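Local coordinates for protein sulfite dehydrogenase (Paracoccus pantotrophus, PDB 2XTS) that oxidises protein-bound sulfane sulfur in the Sox sulfur-oxidation system, using a molybdenum cofactor and passing electrons to heme c, at residues 168-182 with 234-246. Sequence-based numbering, arbitrary orientation. Where two conformers were deposited one is given.
Sequences WLYAEGADASSNGRS and DKAVESREETSKY. With MTE (phosphonic acidmono-(2-amino-5,6-dimercapto-4-oxo-3,7,8a,9,10,10a-hexahydro-4H-8-oxa-1,3,9,10-tetraaza-anthracen-7-ylmethyl)ester), chain E; HEC (heme c), chain K; 2MO (molybdenum (IV)oxide), chain F.
With CG set between its backbone N and carbonyl carbon (chi1 64°) and the chain extended beyond, Glu242 lays its carboxylate alongside strand 181-184, where Ser182 turns OG toward it (chi1 -57°). Each oxygen uses its syn lone pair there: Glu242 OE1 takes Ser182 N at 2.8 Å in a nearly straight bond, and Glu242 OE2 takes Ser182 OG at 2.7 Å. Glu242 OE1 also receives Arg181 NE at 3.1 Å, a salt bridge on the anti side, tilted out of the carboxylate plane, guanidinium and carboxylate nearly perpendicular, while Ser239 N reaches Glu242 OE2. Arg181 NH1 makes a salt bridge to Glu219 and a hydrogen bond to Asn221. Ser182 OG in turn accepts from Val237 N, and Ser239 OG donates to Gly180 O at 2.7 Å from above the carbonyl plane. Farther along, Ala236 CB sits squarely over the six-membered ring of Trp168, 3.7 Å from its centroid, and Val237 CG2 packs on Tyr170 CD1. Replacing Glu242 by alanine is likely to leave Ser182 N, Ser182 OG, Ser239 N and Arg181 NE without this acceptor, and Glu219 to hold the guanidinium. This charged, hydrogen-bonded clamp is consistent with holding the loop that reaches heme (Arg240) and molybdenum oxide (Tyr246) against the edge strand.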
ATOM      1  N   TRP A 168     -28.505 -17.327  -9.063  1.00  9.69           N
ATOM      2  CA  TRP A 168     -28.117 -16.282  -8.116  1.00  9.59           C
ATOM      3  C   TRP A 168     -27.231 -16.870  -7.050  1.00  9.02           C
ATOM      4  O   TRP A 168     -27.422 -18.009  -6.628  1.00 10.72           O
ATOM      5  CB  TRP A 168     -29.359 -15.654  -7.463  1.00  9.75           C
ATOM      6  CG  TRP A 168     -30.215 -14.844  -8.348  1.00  9.84           C
ATOM      7  CD1 TRP A 168     -31.189 -15.298  -9.174  1.00 10.76           C
ATOM      8  CD2 TRP A 168     -30.173 -13.424  -8.501  1.00 10.00           C
ATOM      9  NE1 TRP A 168     -31.767 -14.236  -9.827  1.00 11.04           N
ATOM     10  CE2 TRP A 168     -31.170 -13.076  -9.417  1.00  9.63           C
ATOM     11  CE3 TRP A 168     -29.410 -12.408  -7.919  1.00  9.11           C
ATOM     12  CZ2 TRP A 168     -31.426 -11.752  -9.784  1.00 10.48           C
ATOM     13  CZ3 TRP A 168     -29.668 -11.071  -8.277  1.00 10.50           C
ATOM     14  CH2 TRP A 168     -30.657 -10.766  -9.209  1.00 10.68           C
ATOM     15  N   LEU A 169     -26.284 -16.055  -6.595  1.00  8.35           N
ATOM     16  CA  LEU A 169     -25.443 -16.379  -5.455  1.00  8.83           C
ATOM     17  C   LEU A 169     -25.736 -15.376  -4.366  1.00  8.75           C
ATOM     18  O   LEU A 169     -25.779 -14.158  -4.605  1.00 10.17           O
ATOM     19  CB  LEU A 169     -23.963 -16.338  -5.838  1.00  9.72           C
ATOM     20  CG  LEU A 169     -22.923 -16.591  -4.737  1.00 10.30           C
ATOM     21  CD1 LEU A 169     -21.659 -17.167  -5.336  1.00 12.06           C
ATOM     22  CD2 LEU A 169     -22.596 -15.299  -3.987  1.00 11.96           C
ATOM     23  N   TYR A 170     -25.960 -15.897  -3.168  1.00  7.91           N
ATOM     24  CA  TYR A 170     -26.156 -15.085  -1.981  1.00  7.96           C
ATOM     25  C   TYR A 170     -24.929 -15.220  -1.105  1.00  7.22           C
ATOM     26  O   TYR A 170     -24.553 -16.336  -0.743  1.00  8.83           O
ATOM     27  CB  TYR A 170     -27.377 -15.588  -1.246  1.00  8.32           C
ATOM     28  CG  TYR A 170     -27.694 -14.880   0.052  1.00  9.07           C
ATOM     29  CD1 TYR A 170     -28.283 -13.608   0.070  1.00  9.15           C
ATOM     30  CD2 TYR A 170     -27.486 -15.520   1.271  1.00 10.39           C
ATOM     31  CE1 TYR A 170     -28.614 -12.997   1.283  1.00 10.97           C
ATOM     32  CE2 TYR A 170     -27.781 -14.918   2.468  1.00 12.13           C
ATOM     33  CZ  TYR A 170     -28.371 -13.674   2.475  1.00 11.52           C
ATOM     34  OH  TYR A 170     -28.681 -13.065   3.675  1.00 12.97           O
ATOM     35  N   ALA A 171     -24.309 -14.093  -0.750  1.00  7.29           N
ATOM     36  CA  ALA A 171     -23.108 -14.120   0.092  1.00  7.68           C
ATOM     37  C   ALA A 171     -23.434 -13.489   1.420  1.00  7.43           C
ATOM     38  O   ALA A 171     -24.032 -12.414   1.460  1.00  7.86           O
ATOM     39  CB  ALA A 171     -21.935 -13.374  -0.542  1.00  9.40           C
ATOM     40  N   GLU A 172     -23.037 -14.145   2.508  1.00  7.83           N
ATOM     41  CA  GLU A 172     -23.218 -13.544   3.832  1.00  8.87           C
ATOM     42  C   GLU A 172     -21.973 -13.664   4.667  1.00  7.76           C
ATOM     43  O   GLU A 172     -21.124 -14.549   4.481  1.00  7.67           O
ATOM     44  CB  GLU A 172     -24.422 -14.089   4.612  1.00 11.23           C
ATOM     45  CG  GLU A 172     -24.320 -15.536   4.891  1.00 11.65           C
ATOM     46  CD  GLU A 172     -25.116 -16.100   6.109  1.00 12.53           C
ATOM     47  OE1 GLU A 172     -25.049 -17.328   6.255  1.00 13.51           O
ATOM     48  OE2 GLU A 172     -25.774 -15.392   6.915  1.00 14.43           O
ATOM     49  N   GLY A 173     -21.871 -12.700   5.565  1.00  7.12           N
ATOM     50  CA  GLY A 173     -20.750 -12.569   6.459  1.00  7.37           C
ATOM     51  C   GLY A 173     -20.901 -13.317   7.768  1.00  7.44           C
ATOM     52  O   GLY A 173     -21.995 -13.717   8.151  1.00  7.35           O
ATOM     53  N   ALA A 174     -19.788 -13.455   8.478  1.00  6.95           N
ATOM     54  CA  ALA A 174     -19.747 -14.150   9.767  1.00  6.58           C
ATOM     55  C   ALA A 174     -20.233 -13.300  10.926  1.00  7.71           C
ATOM     56  O   ALA A 174     -20.462 -13.823  12.013  1.00  8.56           O
ATOM     57  CB  ALA A 174     -18.312 -14.616  10.049  1.00  8.14           C
ATOM     58  N   ASP A 175     -20.360 -11.991  10.695  1.00  7.85           N
ATOM     59  CA  ASP A 175     -20.809 -11.041  11.693  1.00  7.17           C
ATOM     60  C   ASP A 175     -22.310 -11.149  11.982  1.00  7.39           C
ATOM     61  O   ASP A 175     -23.055 -11.788  11.246  1.00  7.79           O
ATOM     62  CB  ASP A 175     -20.401  -9.596  11.311  1.00  7.21           C
ATOM     63  CG  ASP A 175     -20.913  -9.137   9.950  1.00  7.50           C
ATOM     64  OD1 ASP A 175     -21.054  -9.972   9.017  1.00  7.92           O
ATOM     65  OD2 ASP A 175     -21.119  -7.905   9.797  1.00  7.63           O
ATOM     66  N   ALA A 176     -22.730 -10.528  13.079  1.00  6.68           N
ATOM     67  CA  ALA A 176     -24.142 -10.516  13.467  1.00  6.82           C
ATOM     68  C   ALA A 176     -25.026  -9.897  12.393  1.00  6.96           C
ATOM     69  O   ALA A 176     -26.128 -10.387  12.116  1.00  7.89           O
ATOM     70  CB  ALA A 176     -24.337  -9.777  14.782  1.00  8.16           C
ATOM     71  N   SER A 177     -24.514  -8.869  11.729  1.00  6.23           N
ATOM     72  CA  SER A 177     -25.311  -8.173  10.745  1.00  6.23           C
ATOM     73  C   SER A 177     -25.529  -8.986   9.474  1.00  6.31           C
ATOM     74  O   SER A 177     -26.468  -8.694   8.756  1.00  8.11           O
ATOM     75  CB  SER A 177     -24.710  -6.828  10.385  1.00  7.40           C
ATOM     76  OG  SER A 177     -23.639  -6.944   9.466  1.00  8.92           O
ATOM     77  N   SER A 178     -24.616  -9.924   9.195  1.00  6.84           N
ATOM     78  CA  SER A 178     -24.610 -10.821   8.015  1.00  7.32           C
ATOM     79  C   SER A 178     -24.345 -10.103   6.689  1.00  7.44           C
ATOM     80  O   SER A 178     -23.593 -10.618   5.848  1.00  7.57           O
ATOM     81  CB  SER A 178     -25.868 -11.698   7.911  1.00  8.19           C
ATOM     82  OG  SER A 178     -26.818 -11.262   6.938  1.00  9.81           O
ATOM     83  N   ASN A 179     -24.977  -8.957   6.441  1.00  6.70           N
ATOM     84  CA  ASN A 179     -24.780  -8.220   5.200  1.00  6.77           C
ATOM     85  C   ASN A 179     -25.063  -9.059   3.966  1.00  6.40           C
ATOM     86  O   ASN A 179     -24.406  -8.940   2.943  1.00  7.79           O
ATOM     87  CB  ASN A 179     -23.363  -7.662   5.127  1.00  6.81           C
ATOM     88  CG  ASN A 179     -23.261  -6.421   4.245  1.00  7.54           C
ATOM     89  OD1 ASN A 179     -22.788  -6.462   3.094  1.00 10.41           O
ATOM     90  ND2 ASN A 179     -23.746  -5.320   4.771  1.00  7.20           N
ATOM     91  N   GLY A 180     -26.083  -9.902   4.035  1.00  6.03           N
ATOM     92  CA  GLY A 180     -26.345 -10.793   2.918  1.00  7.11           C
ATOM     93  C   GLY A 180     -26.753 -10.011   1.693  1.00  6.73           C
ATOM     94  O   GLY A 180     -27.570  -9.109   1.777  1.00  7.39           O
ATOM     95  N   ARG A 181     -26.178 -10.379   0.547  1.00  6.94           N
ATOM     96  CA  ARG A 181     -26.470  -9.758  -0.726  1.00  6.39           C
ATOM     97  C   ARG A 181     -26.546 -10.808  -1.826  1.00  6.61           C
ATOM     98  O   ARG A 181     -25.774 -11.769  -1.834  1.00  7.47           O
ATOM     99  CB  ARG A 181     -25.417  -8.691  -1.106  1.00  7.20           C
ATOM    100  CG  ARG A 181     -25.489  -7.400  -0.308  1.00  7.72           C
ATOM    101  CD  ARG A 181     -26.801  -6.672  -0.485  1.00  6.61           C
ATOM    102  NE  ARG A 181     -27.099  -6.280  -1.843  1.00  6.24           N
ATOM    103  CZ  ARG A 181     -26.814  -5.122  -2.421  1.00  7.05           C
ATOM    104  NH1 ARG A 181     -26.169  -4.166  -1.788  1.00  7.36           N
ATOM    105  NH2 ARG A 181     -27.200  -4.904  -3.660  1.00  8.36           N
ATOM    106  N   SER A 182     -27.433 -10.556  -2.791  1.00  7.08           N
ATOM    107  CA  SER A 182     -27.645 -11.419  -3.944  1.00  7.75           C
ATOM    108  C   SER A 182     -26.912 -10.921  -5.184  1.00  7.49           C
ATOM    109  O   SER A 182     -26.940  -9.730  -5.510  1.00  8.43           O
ATOM    110  CB  SER A 182     -29.120 -11.463  -4.261  1.00  8.51           C
ATOM    111  OG  SER A 182     -29.875 -11.901  -3.153  1.00  9.06           O
ATOM    112  N   ASP A 234     -32.261 -20.053  -6.969  1.00 10.75           N
ATOM    113  CA  ASP A 234     -32.878 -19.868  -8.283  1.00 11.41           C
ATOM    114  C   ASP A 234     -33.434 -18.471  -8.494  1.00 11.37           C
ATOM    115  O   ASP A 234     -33.858 -18.127  -9.579  1.00 12.55           O
ATOM    116  CB  ASP A 234     -33.932 -20.960  -8.575  1.00 11.95           C
ATOM    117  CG  ASP A 234     -35.119 -20.935  -7.620  1.00 14.30           C
ATOM    118  OD1 ASP A 234     -35.172 -20.099  -6.685  1.00 17.79           O
ATOM    119  OD2 ASP A 234     -36.021 -21.788  -7.821  1.00 19.58           O
ATOM    120  N   LYS A 235     -33.368 -17.654  -7.449  1.00 11.10           N
ATOM    121  CA  LYS A 235     -33.871 -16.272  -7.465  1.00 10.98           C
ATOM    122  C   LYS A 235     -33.128 -15.461  -6.423  1.00 10.05           C
ATOM    123  O   LYS A 235     -32.493 -16.030  -5.554  1.00  9.97           O
ATOM    124  CB  LYS A 235     -35.370 -16.197  -7.180  1.00 12.01           C
ATOM    125  CG  LYS A 235     -35.805 -16.830  -5.916  1.00 15.38           C
ATOM    126  CD  LYS A 235     -37.321 -16.813  -5.783  1.00 19.08           C
ATOM    127  CE  LYS A 235     -38.034 -17.483  -6.966  1.00 21.66           C
ATOM    128  NZ  LYS A 235     -39.480 -17.864  -6.752  1.00 25.96           N
ATOM    129  N   ALA A 236     -33.222 -14.137  -6.513  1.00 10.00           N
ATOM    130  CA  ALA A 236     -32.595 -13.262  -5.557  1.00  9.46           C
ATOM    131  C   ALA A 236     -33.247 -13.470  -4.193  1.00  8.89           C
ATOM    132  O   ALA A 236     -34.455 -13.706  -4.101  1.00  9.74           O
ATOM    133  CB  ALA A 236     -32.732 -11.816  -6.011  1.00 10.40           C
ATOM    134  N   VAL A 237     -32.476 -13.345  -3.128  1.00  8.75           N
ATOM    135  CA  VAL A 237     -33.042 -13.486  -1.805  1.00  8.14           C
ATOM    136  C   VAL A 237     -33.925 -12.278  -1.425  1.00  8.17           C
ATOM    137  O   VAL A 237     -34.924 -12.424  -0.740  1.00  8.57           O
ATOM    138  CB  VAL A 237     -31.915 -13.709  -0.768  1.00  8.88           C
ATOM    139  CG1 VAL A 237     -32.454 -13.657   0.653  1.00  9.77           C
ATOM    140  CG2 VAL A 237     -31.179 -15.018  -1.083  1.00  9.94           C
ATOM    141  N   GLU A 238     -33.540 -11.092  -1.898  1.00  7.65           N
ATOM    142  CA  GLU A 238     -34.208  -9.822  -1.544  0.50  7.41           C
ATOM    143  C   GLU A 238     -34.102  -9.606  -0.040  1.00  7.69           C
ATOM    144  O   GLU A 238     -35.079  -9.440   0.704  1.00  8.03           O
ATOM    145  CB  GLU A 238     -35.639  -9.734  -2.065  0.50  7.80           C
ATOM    146  CG  GLU A 238     -35.750 -10.039  -3.554  0.50  7.05           C
ATOM    147  CD  GLU A 238     -35.303  -8.920  -4.470  0.50  9.24           C
ATOM    148  OE1 GLU A 238     -34.325  -8.209  -4.166  0.50  9.60           O
ATOM    149  OE2 GLU A 238     -35.951  -8.779  -5.521  0.50  8.36           O
ATOM    150  N   SER A 239     -32.860  -9.643   0.397  1.00  7.50           N
ATOM    151  CA  SER A 239     -32.496  -9.419   1.769  1.00  6.76           C
ATOM    152  C   SER A 239     -32.619  -7.955   2.197  1.00  7.08           C
ATOM    153  O   SER A 239     -32.864  -7.066   1.381  1.00  6.98           O
ATOM    154  CB  SER A 239     -31.069  -9.877   1.950  1.00  8.22           C
ATOM    155  OG  SER A 239     -30.244  -9.034   1.159  1.00 10.99           O
ATOM    156  N   ARG A 240     -32.453  -7.701   3.484  1.00  6.94           N
ATOM    157  CA  ARG A 240     -32.606  -6.345   4.027  1.00  6.89           C
ATOM    158  C   ARG A 240     -31.718  -5.332   3.306  1.00  6.81           C
ATOM    159  O   ARG A 240     -32.149  -4.205   3.019  1.00  7.16           O
ATOM    160  CB  ARG A 240     -32.352  -6.375   5.539  1.00  7.22           C
ATOM    161  CG  ARG A 240     -32.652  -5.087   6.293  1.00  6.66           C
ATOM    162  CD  ARG A 240     -31.487  -4.148   6.423  1.00  8.07           C
ATOM    163  NE  ARG A 240     -31.858  -3.034   7.264  1.00  7.62           N
ATOM    164  CZ  ARG A 240     -31.008  -2.234   7.902  1.00  7.99           C
ATOM    165  NH1 ARG A 240     -29.702  -2.396   7.783  1.00  8.76           N
ATOM    166  NH2 ARG A 240     -31.473  -1.266   8.661  1.00  8.50           N
ATOM    167  N   GLU A 241     -30.488  -5.750   3.031  1.00  6.61           N
ATOM    168  CA  GLU A 241     -29.524  -4.873   2.389  1.00  7.36           C
ATOM    169  C   GLU A 241     -29.690  -4.715   0.880  1.00  7.42           C
ATOM    170  O   GLU A 241     -28.828  -4.149   0.216  1.00  7.36           O
ATOM    171  CB  GLU A 241     -28.080  -5.231   2.758  1.00  7.62           C
ATOM    172  CG  GLU A 241     -27.799  -5.145   4.283  1.00  8.13           C
ATOM    173  CD  GLU A 241     -28.064  -3.799   4.965  1.00 11.19           C
ATOM    174  OE1 GLU A 241     -28.253  -2.787   4.291  1.00 13.76           O
ATOM    175  OE2 GLU A 241     -28.092  -3.760   6.218  1.00 11.61           O
ATOM    176  N   GLU A 242     -30.808  -5.193   0.341  1.00  7.56           N
ATOM    177  CA  GLU A 242     -31.139  -4.910  -1.040  1.00  7.08           C
ATOM    178  C   GLU A 242     -32.605  -4.606  -1.239  1.00  7.10           C
ATOM    179  O   GLU A 242     -33.062  -4.524  -2.368  1.00  7.68           O
ATOM    180  CB  GLU A 242     -30.623  -6.010  -1.963  1.00  7.32           C
ATOM    181  CG  GLU A 242     -31.247  -7.360  -1.728  1.00  7.82           C
ATOM    182  CD  GLU A 242     -30.390  -8.557  -2.163  1.00  6.50           C
ATOM    183  OE1 GLU A 242     -29.217  -8.361  -2.572  1.00  8.02           O
ATOM    184  OE2 GLU A 242     -30.915  -9.697  -2.042  1.00  9.34           O
ATOM    185  N   THR A 243     -33.305  -4.320  -0.137  1.00  6.94           N
ATOM    186  CA  THR A 243     -34.724  -3.956  -0.152  1.00  6.63           C
ATOM    187  C   THR A 243     -34.907  -2.672   0.662  1.00  6.55           C
ATOM    188  O   THR A 243     -35.106  -1.582   0.116  1.00  7.31           O
ATOM    189  CB  THR A 243     -35.632  -5.104   0.389  1.00  7.27           C
ATOM    190  OG1 THR A 243     -35.167  -5.527   1.688  1.00  8.14           O
ATOM    191  CG2 THR A 243     -35.627  -6.304  -0.556  1.00  8.19           C
ATOM    192  N   SER A 244     -34.808  -2.787   1.973  1.00  7.29           N
ATOM    193  CA  SER A 244     -34.837  -1.626   2.834  1.00  6.52           C
ATOM    194  C   SER A 244     -33.723  -0.647   2.482  1.00  6.97           C
ATOM    195  O   SER A 244     -33.945   0.555   2.408  1.00  7.25           O
ATOM    196  CB  SER A 244     -34.697  -2.054   4.294  1.00  7.34           C
ATOM    197  OG  SER A 244     -34.706  -0.921   5.143  1.00  8.24           O
ATOM    198  N   LYS A 245     -32.522  -1.187   2.302  1.00  7.27           N
ATOM    199  CA  LYS A 245     -31.324  -0.409   2.027  1.00  7.13           C
ATOM    200  C   LYS A 245     -30.806  -0.754   0.641  1.00  6.43           C
ATOM    201  O   LYS A 245     -31.191  -1.764   0.043  1.00  7.11           O
ATOM    202  CB  LYS A 245     -30.294  -0.692   3.106  1.00  8.03           C
ATOM    203  CG  LYS A 245     -30.830  -0.429   4.515  1.00  9.02           C
ATOM    204  CD  LYS A 245     -31.193   1.039   4.769  1.00 10.67           C
ATOM    205  CE  LYS A 245     -31.577   1.234   6.215  1.00 12.56           C
ATOM    206  NZ  LYS A 245     -31.780   2.648   6.545  1.00 17.58           N
ATOM    207  N   TYR A 246     -29.984   0.139   0.105  1.00  6.75           N
ATOM    208  CA  TYR A 246     -29.370   0.009  -1.227  1.00  6.68           C
ATOM    209  C   TYR A 246     -30.443  -0.174  -2.299  1.00  5.83           C
ATOM    210  O   TYR A 246     -30.268  -0.859  -3.303  1.00  7.32           O
ATOM    211  CB  TYR A 246     -28.218  -1.019  -1.259  1.00  6.81           C
ATOM    212  CG  TYR A 246     -27.308  -0.761  -0.092  1.00  8.68           C
ATOM    213  CD1 TYR A 246     -26.437   0.311  -0.090  1.00 10.29           C
ATOM    214  CD2 TYR A 246     -27.411  -1.519   1.061  1.00  8.39           C
ATOM    215  CE1 TYR A 246     -25.638   0.589   1.042  1.00  9.17           C
ATOM    216  CE2 TYR A 246     -26.646  -1.245   2.179  1.00  8.44           C
ATOM    217  CZ  TYR A 246     -25.788  -0.204   2.183  1.00  8.52           C
ATOM    218  OH  TYR A 246     -25.102   0.048   3.351  1.00 10.67           O
TER
HETATM  219  N1  MTE E 500     -19.640  -7.042   5.136  1.00  1.84           N
HETATM  220  C2  MTE E 500     -20.153  -7.441   6.295  1.00  1.98           C
HETATM  221  N2  MTE E 500     -20.059  -8.746   6.630  1.00  2.25           N
HETATM  222  N3  MTE E 500     -20.737  -6.583   7.152  1.00  1.71           N
HETATM  223  C4  MTE E 500     -20.862  -5.251   6.886  1.00  1.99           C
HETATM  224  O4  MTE E 500     -21.406  -4.519   7.739  1.00  2.29           O
HETATM  225  N5  MTE E 500     -20.484  -3.443   5.186  1.00  2.13           N
HETATM  226  C6  MTE E 500     -20.457  -3.321   3.747  1.00  2.15           C
HETATM  227  C7  MTE E 500     -19.307  -4.047   3.066  1.00  0.97           C
HETATM  228  N8  MTE E 500     -19.231  -5.406   3.537  1.00  0.67           N
HETATM  229  C9  MTE E 500     -20.353  -4.748   5.625  1.00  1.89           C
HETATM  230  C10 MTE E 500     -19.732  -5.738   4.737  1.00  2.16           C
HETATM  231  C1' MTE E 500     -20.472  -1.879   3.272  1.00  1.65           C
HETATM  232  S1' MTE E 500     -21.970  -0.978   3.365  1.00  2.47           S
HETATM  233  C2' MTE E 500     -19.386  -1.302   2.705  1.00  1.29           C
HETATM  234  S2' MTE E 500     -19.445   0.264   1.998  1.00  2.44           S
HETATM  235  C3' MTE E 500     -18.084  -2.072   2.653  1.00  1.67           C
HETATM  236  O3' MTE E 500     -18.111  -3.335   3.338  1.00  1.77           O
HETATM  237  C4' MTE E 500     -16.979  -1.267   3.310  1.00  2.01           C
HETATM  238  O4' MTE E 500     -15.733  -1.965   3.181  1.00  2.04           O
HETATM  239  P   MTE E 500     -14.559  -1.490   4.165  1.00  2.05           P
HETATM  240  O1P MTE E 500     -14.393  -0.005   3.723  1.00  2.28           O
HETATM  241  O2P MTE E 500     -15.011  -1.552   5.588  1.00  2.22           O
HETATM  242  O3P MTE E 500     -13.379  -2.317   3.789  1.00  2.34           O
HETATM  243 FE   HEC K 500     -33.584  -3.580  15.632  1.00  2.28          FE
HETATM  244  CHA HEC K 500     -32.809  -2.408  12.541  1.00  1.88           C
HETATM  245  CHB HEC K 500     -36.196  -5.318  14.302  1.00  2.18           C
HETATM  246  CHC HEC K 500     -34.125  -4.999  18.624  1.00  2.16           C
HETATM  247  CHD HEC K 500     -31.440  -1.395  17.043  1.00  2.26           C
HETATM  248  NA  HEC K 500     -34.353  -3.818  13.787  1.00  2.17           N
HETATM  249  C1A HEC K 500     -33.913  -3.190  12.645  1.00  2.09           C
HETATM  250  C2A HEC K 500     -34.791  -3.520  11.545  1.00  2.38           C
HETATM  251  C3A HEC K 500     -35.734  -4.332  12.045  1.00  2.29           C
HETATM  252  C4A HEC K 500     -35.466  -4.527  13.452  1.00  2.33           C
HETATM  253  CMA HEC K 500     -36.918  -4.995  11.309  1.00  2.58           C
HETATM  254  CAA HEC K 500     -34.630  -3.000  10.093  1.00  2.68           C
HETATM  255  CBA HEC K 500     -35.211  -1.595   9.938  1.00  2.83           C
HETATM  256  CGA HEC K 500     -35.159  -1.094   8.524  1.00  3.00           C
HETATM  257  O1A HEC K 500     -34.231  -1.427   7.785  1.00  2.80           O
HETATM  258  O2A HEC K 500     -36.131  -0.381   8.181  1.00  3.46           O
HETATM  259  NB  HEC K 500     -34.856  -4.923  16.321  1.00  2.19           N
HETATM  260  C1B HEC K 500     -35.872  -5.564  15.620  1.00  2.50           C
HETATM  261  C2B HEC K 500     -36.425  -6.612  16.450  1.00  2.40           C
HETATM  262  C3B HEC K 500     -35.873  -6.505  17.667  1.00  2.47           C
HETATM  263  C4B HEC K 500     -34.869  -5.473  17.593  1.00  1.93           C
HETATM  264  CMB HEC K 500     -37.627  -7.473  16.013  1.00  2.83           C
HETATM  265  CAB HEC K 500     -36.114  -7.377  18.891  1.00  2.74           C
HETATM  266  CBB HEC K 500     -35.951  -8.876  18.512  1.00  3.15           C
HETATM  267  NC  HEC K 500     -32.892  -3.238  17.501  1.00  2.16           N
HETATM  268  C1C HEC K 500     -33.280  -3.918  18.614  1.00  2.30           C
HETATM  269  C2C HEC K 500     -32.606  -3.359  19.759  1.00  2.57           C
HETATM  270  C3C HEC K 500     -31.845  -2.350  19.314  1.00  2.86           C
HETATM  271  C4C HEC K 500     -32.064  -2.238  17.897  1.00  2.14           C
HETATM  272  CMC HEC K 500     -32.747  -3.883  21.204  1.00  3.07           C
HETATM  273  CAC HEC K 500     -30.961  -1.340  20.046  1.00  3.56           C
HETATM  274  CBC HEC K 500     -30.020  -1.788  21.105  1.00  3.09           C
HETATM  275  ND  HEC K 500     -32.345  -2.172  14.911  1.00  2.18           N
HETATM  276  C1D HEC K 500     -31.443  -1.458  15.675  1.00  2.04           C
HETATM  277  C2D HEC K 500     -30.549  -0.709  14.830  1.00  2.35           C
HETATM  278  C3D HEC K 500     -30.953  -1.047  13.451  1.00  2.30           C
HETATM  279  C4D HEC K 500     -32.072  -1.929  13.572  1.00  2.26           C
HETATM  280  CMD HEC K 500     -29.359   0.166  15.198  1.00  2.92           C
HETATM  281  CAD HEC K 500     -30.281  -0.527  12.192  1.00  2.54           C
HETATM  282  CBD HEC K 500     -29.159  -1.483  11.798  1.00  2.57           C
HETATM  283  CGD HEC K 500     -28.471  -1.091  10.521  1.00  2.69           C
HETATM  284  O1D HEC K 500     -28.966  -0.194   9.791  1.00  3.33           O
HETATM  285  O2D HEC K 500     -27.472  -1.758  10.186  1.00  3.05           O
HETATM  286 MO   2MO F 501     -21.732   0.915   1.959  1.00  2.84          MO
HETATM  287  OT1 2MO F 501     -22.369   0.517   0.330  1.00  3.00           O
HETATM  288  OT2 2MO F 501     -23.109   1.601   3.172  1.00  3.23           O
HETATM  289  O   HOH W   1     -27.393  -5.558   7.759  1.00 10.40           O
HETATM  290  O   HOH W   2     -29.142  -8.270   3.978  1.00  9.88           O
HETATM  291  O   HOH W   3     -28.236  -7.385  -4.929  1.00  9.04           O